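Local coordinates for fructosyl amine:oxygen oxidoreductase (Neosartorya fumigata, PDB 4WCT), which probably catalyses the FAD-dependent oxidative deglycation of fructosyl amines (Amadori products), using molecular oxygen as the electron acceptor, at residues 180-183 with 184-188; 270-273 with 274-277. All blocks are in the same frame, centred on the assembly; numbering follows the deposited sequence.

Contact 1 (180-183 with 184-188); sequences HAKK and AMISA
Ile186 lies one helical turn beyond Lys182, and in one of two modelled lysine conformers the side chains run side by side in the same direction. Followed outward, Ile186 CB sits 3.6 Å from Lys182 O, CG1 closes to 3.3 Å from that oxygen, and CD1 reaches Lys182 CG, 4.1 Å away. With CG1 anti to the carbonyl carbon (chi1 -69°), the longer branch hangs back over the preceding turn, where the lysine offers its CG methylene. In the backbone, Ile186 N donates to Lys182 O at 3.0 Å, and Ala184, Met185 and Ser187 make the same i to i-4 bond to His180, Ala181 and Lys183. These bonds open helix 181-194, and His180 is its N-cap: Lys183 N donates to His180 ND1 at 3.2 Å, the donor standing 33° out of the imidazole plane. Histidine suits this place, its imidazole nitrogen serving as acceptor. Lys183 CG lies over one face of that ring, 3.5 Å above it and toward the rim, and Lys182 CB meets the ring edge in plane. Lys183 NZ continues to salt bridges with Asp292 and Glu291. The small Ala184 and flexible Met185 suit the buried flank, touching Met393 of helix 393-404.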
ATOM      1  N   HIS A 180     -10.071  -3.937  -6.453  1.00  8.17           N
ATOM      2  CA  HIS A 180      -9.230  -4.393  -7.530  1.00  8.14           C
ATOM      3  C   HIS A 180      -8.220  -3.314  -7.842  1.00  8.45           C
ATOM      4  O   HIS A 180      -8.480  -2.420  -8.660  1.00  8.54           O
ATOM      5  CB  HIS A 180     -10.035  -4.750  -8.769  1.00  9.56           C
ATOM      6  CG  HIS A 180      -9.296  -5.641  -9.715  1.00 10.22           C
ATOM      7  ND1 HIS A 180      -8.025  -5.362 -10.179  1.00  9.94           N
ATOM      8  CD2 HIS A 180      -9.607  -6.870 -10.192  1.00 10.43           C
ATOM      9  CE1 HIS A 180      -7.602  -6.366 -10.921  1.00 12.49           C
ATOM     10  NE2 HIS A 180      -8.558  -7.284 -10.967  1.00 12.07           N
ATOM     11  N   ALA A 181      -7.121  -3.314  -7.106  1.00  8.57           N
ATOM     12  CA  ALA A 181      -6.214  -2.144  -7.100  1.00  8.28           C
ATOM     13  C   ALA A 181      -5.626  -1.914  -8.488  1.00  9.19           C
ATOM     14  O   ALA A 181      -5.516  -0.749  -8.947  1.00  9.26           O
ATOM     15  CB  ALA A 181      -5.101  -2.324  -6.064  1.00  9.12           C
ATOM     16  N   LYS A 182      -5.253  -2.997  -9.157  0.50  8.30           N
ATOM     17  CA  LYS A 182      -4.628  -2.903 -10.466  0.50  8.71           C
ATOM     18  C   LYS A 182      -5.566  -2.243 -11.476  0.50  8.86           C
ATOM     19  O   LYS A 182      -5.199  -1.256 -12.141  0.50  9.11           O
ATOM     20  CB  LYS A 182      -4.247  -4.286 -10.948  0.50  8.01           C
ATOM     21  CG  LYS A 182      -3.610  -4.298 -12.319  0.50  8.62           C
ATOM     22  CD  LYS A 182      -3.223  -5.712 -12.682  0.50  9.08           C
ATOM     23  CE  LYS A 182      -2.400  -5.780 -13.952  0.50  9.77           C
ATOM     24  NZ  LYS A 182      -1.895  -7.169 -14.103  0.50 11.75           N
ATOM     25  N   LYS A 183      -6.792  -2.755 -11.568  1.00  9.45           N
ATOM     26  CA  LYS A 183      -7.772  -2.171 -12.500  1.00  8.23           C
ATOM     27  C   LYS A 183      -8.190  -0.758 -12.132  1.00  9.16           C
ATOM     28  O   LYS A 183      -8.394   0.089 -13.032  1.00  8.63           O
ATOM     29  CB  LYS A 183      -9.014  -3.064 -12.639  1.00  9.65           C
ATOM     30  CG  LYS A 183      -8.763  -4.274 -13.506  1.00 11.74           C
ATOM     31  CD  LYS A 183      -9.999  -5.145 -13.660  1.00 16.77           C
ATOM     32  CE  LYS A 183      -9.612  -6.374 -14.452  1.00 21.15           C
ATOM     33  NZ  LYS A 183     -10.815  -7.138 -14.816  1.00 24.51           N
ATOM     34  N   ALA A 184      -8.229  -0.455 -10.834  1.00  7.81           N
ATOM     35  CA  ALA A 184      -8.605   0.880 -10.414  1.00  7.34           C
ATOM     36  C   ALA A 184      -7.491   1.878 -10.745  1.00  8.83           C
ATOM     37  O   ALA A 184      -7.739   2.984 -11.164  1.00  7.85           O
ATOM     38  CB  ALA A 184      -8.926   0.892  -8.946  1.00  8.66           C
ATOM     39  N   MET A 185      -6.246   1.452 -10.615  1.00  8.17           N
ATOM     40  CA  MET A 185      -5.110   2.309 -10.968  1.00  8.59           C
ATOM     41  C   MET A 185      -5.083   2.561 -12.481  1.00  8.28           C
ATOM     42  O   MET A 185      -4.904   3.695 -12.925  1.00  8.83           O
ATOM     43  CB  MET A 185      -3.792   1.670 -10.485  1.00 11.07           C
ATOM     44  CG  MET A 185      -2.586   2.485 -10.856  1.00 11.56           C
ATOM     45  SD  MET A 185      -1.102   1.806 -10.025  1.00 17.18           S
ATOM     46  CE  MET A 185      -1.122   0.150 -10.603  1.00 13.51           C
ATOM     47  N   ILE A 186      -5.336   1.523 -13.265  1.00  8.48           N
ATOM     48  CA  ILE A 186      -5.433   1.638 -14.724  1.00  9.71           C
ATOM     49  C   ILE A 186      -6.588   2.571 -15.110  1.00  9.22           C
ATOM     50  O   ILE A 186      -6.462   3.409 -16.018  1.00  9.42           O
ATOM     51  CB  ILE A 186      -5.634   0.265 -15.373  1.00 10.53           C
ATOM     52  CG1 ILE A 186      -4.339  -0.584 -15.222  1.00 11.34           C
ATOM     53  CG2 ILE A 186      -5.995   0.422 -16.842  1.00 11.42           C
ATOM     54  CD1 ILE A 186      -4.454  -2.038 -15.636  1.00  9.69           C
ATOM     55  N   SER A 187      -7.691   2.443 -14.410  1.00  7.69           N
ATOM     56  CA  SER A 187      -8.852   3.314 -14.614  1.00  8.40           C
ATOM     57  C   SER A 187      -8.493   4.770 -14.368  1.00  8.61           C
ATOM     58  O   SER A 187      -8.832   5.648 -15.178  1.00  8.89           O
ATOM     59  CB  SER A 187     -10.030   2.850 -13.737  1.00  9.24           C
ATOM     60  OG  SER A 187     -11.185   3.662 -13.907  1.00  9.73           O
ATOM     61  N   ALA A 188      -7.773   5.046 -13.280  1.00  8.07           N
ATOM     62  CA  ALA A 188      -7.374   6.413 -12.965  1.00  8.27           C
ATOM     63  C   ALA A 188      -6.417   6.989 -14.009  1.00  7.74           C
ATOM     64  O   ALA A 188      -6.567   8.134 -14.453  1.00  9.12           O
ATOM     65  CB  ALA A 188      -6.806   6.464 -11.572  1.00  9.18           C
TER

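Contact 2 (270-273 with 274-277); sequences KQYR and NLPV
Tyr272 and Leu275 meet across a bend in which the chain makes an inverse gamma turn centred on Tyr272 (phi -92°, psi 61°), its Arg273 N to Gln271 O bond weak at 3.0 Å. The Leu275 side chain folds back over the turn. Its CG is 3.9 Å from Tyr272 C, its CD1 lies 4.1 Å from Tyr272 CB, and its CD2 lies 3.6 Å from Arg273 O, so the branched end spans the backbone of both residues. The first torsion swings CG back toward Tyr272 C and the second spreads the methyls to the two residues; leucine fits because it is apolar and forks at CG. CD1 approaches the tyrosine ring obliquely. The turn belongs to the loop joining strand 253-263 to strand 277-280, which the chain enters at Val277, paired through its backbone with Gly116 and Ile118. Tyrosine suits its buried place by combining an aromatic side chain that touches Met264 and Pro289 with a hydroxyl that hydrogen-bonds to His346. On the exposed side, Arg273 extends from CG to NE, and Lys270 CA lies over one face of its guanidinium, 3.8 Å above the plane and toward the rim. Asn274 takes a left-handed conformation (phi 64°), which asparagine adopts more readily than most residues. The backbone N atoms of Asn274 and Leu275 donate to Glu288 OE1 and OE2 respectively, gripping the chain beyond the bend.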
ATOM      1  N   LYS A 270     -16.346 -21.328  -8.521  1.00 12.34           N
ATOM      2  CA  LYS A 270     -17.631 -20.663  -8.502  1.00 12.92           C
ATOM      3  C   LYS A 270     -18.199 -20.482  -7.106  1.00 13.20           C
ATOM      4  O   LYS A 270     -19.052 -19.648  -6.921  1.00 16.32           O
ATOM      5  CB  LYS A 270     -18.623 -21.419  -9.406  1.00 13.84           C
ATOM      6  CG  LYS A 270     -18.144 -21.510 -10.849  1.00 17.17           C
ATOM      7  CD  LYS A 270     -19.213 -22.112 -11.753  1.00 23.57           C
ATOM      8  CE  LYS A 270     -18.727 -22.223 -13.188  1.00 26.95           C
ATOM      9  NZ  LYS A 270     -19.607 -23.174 -13.907  1.00 31.23           N
ATOM     10  N   GLN A 271     -17.734 -21.258  -6.128  1.00 10.83           N
ATOM     11  CA  GLN A 271     -18.117 -21.066  -4.742  1.00 11.10           C
ATOM     12  C   GLN A 271     -17.445 -19.879  -4.078  1.00 11.40           C
ATOM     13  O   GLN A 271     -17.947 -19.362  -3.068  1.00 12.43           O
ATOM     14  CB  GLN A 271     -17.857 -22.336  -3.889  1.00 12.98           C
ATOM     15  CG  GLN A 271     -18.812 -23.481  -4.139  1.00 15.53           C
ATOM     16  CD  GLN A 271     -20.236 -23.106  -3.833  1.00 14.74           C
ATOM     17  OE1 GLN A 271     -20.995 -22.749  -4.759  1.00 15.87           O
ATOM     18  NE2 GLN A 271     -20.648 -23.254  -2.548  1.00 12.22           N
ATOM     19  N   TYR A 272     -16.315 -19.454  -4.633  1.00 11.16           N
ATOM     20  CA  TYR A 272     -15.430 -18.497  -3.982  1.00 10.45           C
ATOM     21  C   TYR A 272     -15.783 -17.075  -4.415  1.00 13.50           C
ATOM     22  O   TYR A 272     -14.980 -16.384  -5.032  1.00 13.65           O
ATOM     23  CB  TYR A 272     -13.957 -18.780  -4.315  1.00 10.88           C
ATOM     24  CG  TYR A 272     -13.379 -20.057  -3.717  1.00  9.78           C
ATOM     25  CD1 TYR A 272     -13.642 -21.289  -4.303  1.00 10.92           C
ATOM     26  CD2 TYR A 272     -12.402 -20.000  -2.714  1.00 10.95           C
ATOM     27  CE1 TYR A 272     -13.107 -22.437  -3.804  1.00 11.90           C
ATOM     28  CE2 TYR A 272     -11.859 -21.160  -2.189  1.00 11.43           C
ATOM     29  CZ  TYR A 272     -12.217 -22.370  -2.729  1.00 13.93           C
ATOM     30  OH  TYR A 272     -11.646 -23.539  -2.282  1.00 15.80           O
ATOM     31  N   ARG A 273     -17.008 -16.673  -4.125  1.00 12.03           N
ATOM     32  CA  ARG A 273     -17.531 -15.403  -4.612  1.00 14.67           C
ATOM     33  C   ARG A 273     -18.104 -14.576  -3.485  1.00 12.74           C
ATOM     34  O   ARG A 273     -18.718 -15.102  -2.535  1.00 12.99           O
ATOM     35  CB  ARG A 273     -18.626 -15.639  -5.645  1.00 21.77           C
ATOM     36  CG  ARG A 273     -18.132 -16.109  -6.986  1.00 29.29           C
ATOM     37  CD  ARG A 273     -19.317 -16.628  -7.795  1.00 38.69           C
ATOM     38  NE  ARG A 273     -18.933 -17.052  -9.135  1.00 49.25           N
ATOM     39  CZ  ARG A 273     -19.758 -17.632 -10.000  1.00 49.60           C
ATOM     40  NH1 ARG A 273     -21.007 -17.894  -9.647  1.00 62.38           N
ATOM     41  NH2 ARG A 273     -19.320 -17.990 -11.200  1.00 53.33           N
ATOM     42  N   ASN A 274     -17.870 -13.267  -3.543  0.50 11.57           N
ATOM     43  CA  ASN A 274     -18.412 -12.344  -2.566  0.50 13.89           C
ATOM     44  C   ASN A 274     -17.872 -12.580  -1.150  0.50 11.65           C
ATOM     45  O   ASN A 274     -18.603 -12.422  -0.159  0.50 11.61           O
ATOM     46  CB  ASN A 274     -19.939 -12.443  -2.537  0.50 18.05           C
ATOM     47  CG  ASN A 274     -20.598 -11.135  -2.158  0.50 21.80           C
ATOM     48  OD1 ASN A 274     -20.077 -10.063  -2.450  0.50 29.67           O
ATOM     49  ND2 ASN A 274     -21.754 -11.217  -1.518  0.50 26.57           N
ATOM     50  N   LEU A 275     -16.579 -12.872  -1.049  1.00  8.21           N
ATOM     51  CA  LEU A 275     -15.996 -13.323   0.186  1.00  8.45           C
ATOM     52  C   LEU A 275     -15.511 -12.156   1.041  1.00  8.50           C
ATOM     53  O   LEU A 275     -14.812 -11.285   0.531  1.00  8.86           O
ATOM     54  CB  LEU A 275     -14.802 -14.240  -0.114  1.00  8.11           C
ATOM     55  CG  LEU A 275     -15.068 -15.521  -0.924  1.00  7.83           C
ATOM     56  CD1 LEU A 275     -13.806 -16.344  -1.051  1.00  8.98           C
ATOM     57  CD2 LEU A 275     -16.199 -16.354  -0.323  1.00  9.49           C
ATOM     58  N   PRO A 276     -15.843 -12.154   2.333  1.00  7.69           N
ATOM     59  CA  PRO A 276     -15.151 -11.192   3.173  1.00  8.09           C
ATOM     60  C   PRO A 276     -13.651 -11.482   3.180  1.00  9.76           C
ATOM     61  O   PRO A 276     -13.226 -12.640   3.036  1.00  8.96           O
ATOM     62  CB  PRO A 276     -15.738 -11.424   4.550  1.00  8.57           C
ATOM     63  CG  PRO A 276     -16.209 -12.829   4.527  1.00 11.03           C
ATOM     64  CD  PRO A 276     -16.668 -13.081   3.122  1.00  9.42           C
ATOM     65  N   VAL A 277     -12.850 -10.442   3.380  1.00  8.77           N
ATOM     66  CA  VAL A 277     -11.408 -10.649   3.576  1.00  9.02           C
ATOM     67  C   VAL A 277     -11.229 -11.423   4.867  1.00  9.41           C
ATOM     68  O   VAL A 277     -11.837 -11.069   5.871  1.00 10.82           O
ATOM     69  CB  VAL A 277     -10.691  -9.295   3.661  1.00 11.60           C
ATOM     70  CG1 VAL A 277      -9.200  -9.463   3.942  1.00 12.88           C
ATOM     71  CG2 VAL A 277     -10.912  -8.500   2.370  1.00 12.19           C
TER

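Overall arrangement
Contact 1 comes earlier in the chain and lies nearer the middle of the molecule, its centre about 13 Å from that of the chain, against about 22 Å for contact 2. The two centres are about 20 Å apart and their nearest atoms about 10 Å, so they do not touch. The side chain of Met185 in contact 1 is about 5 Å from the bound FAD, which places the start of helix 181-194 beside the cofactor. Contact 2 instead shapes a peripheral loop leading into strand 277-280. The loop after strand 284-287 reaches both, with Glu288 and Pro289 at contact 2 and Glu291 and Asp292 at contact 1.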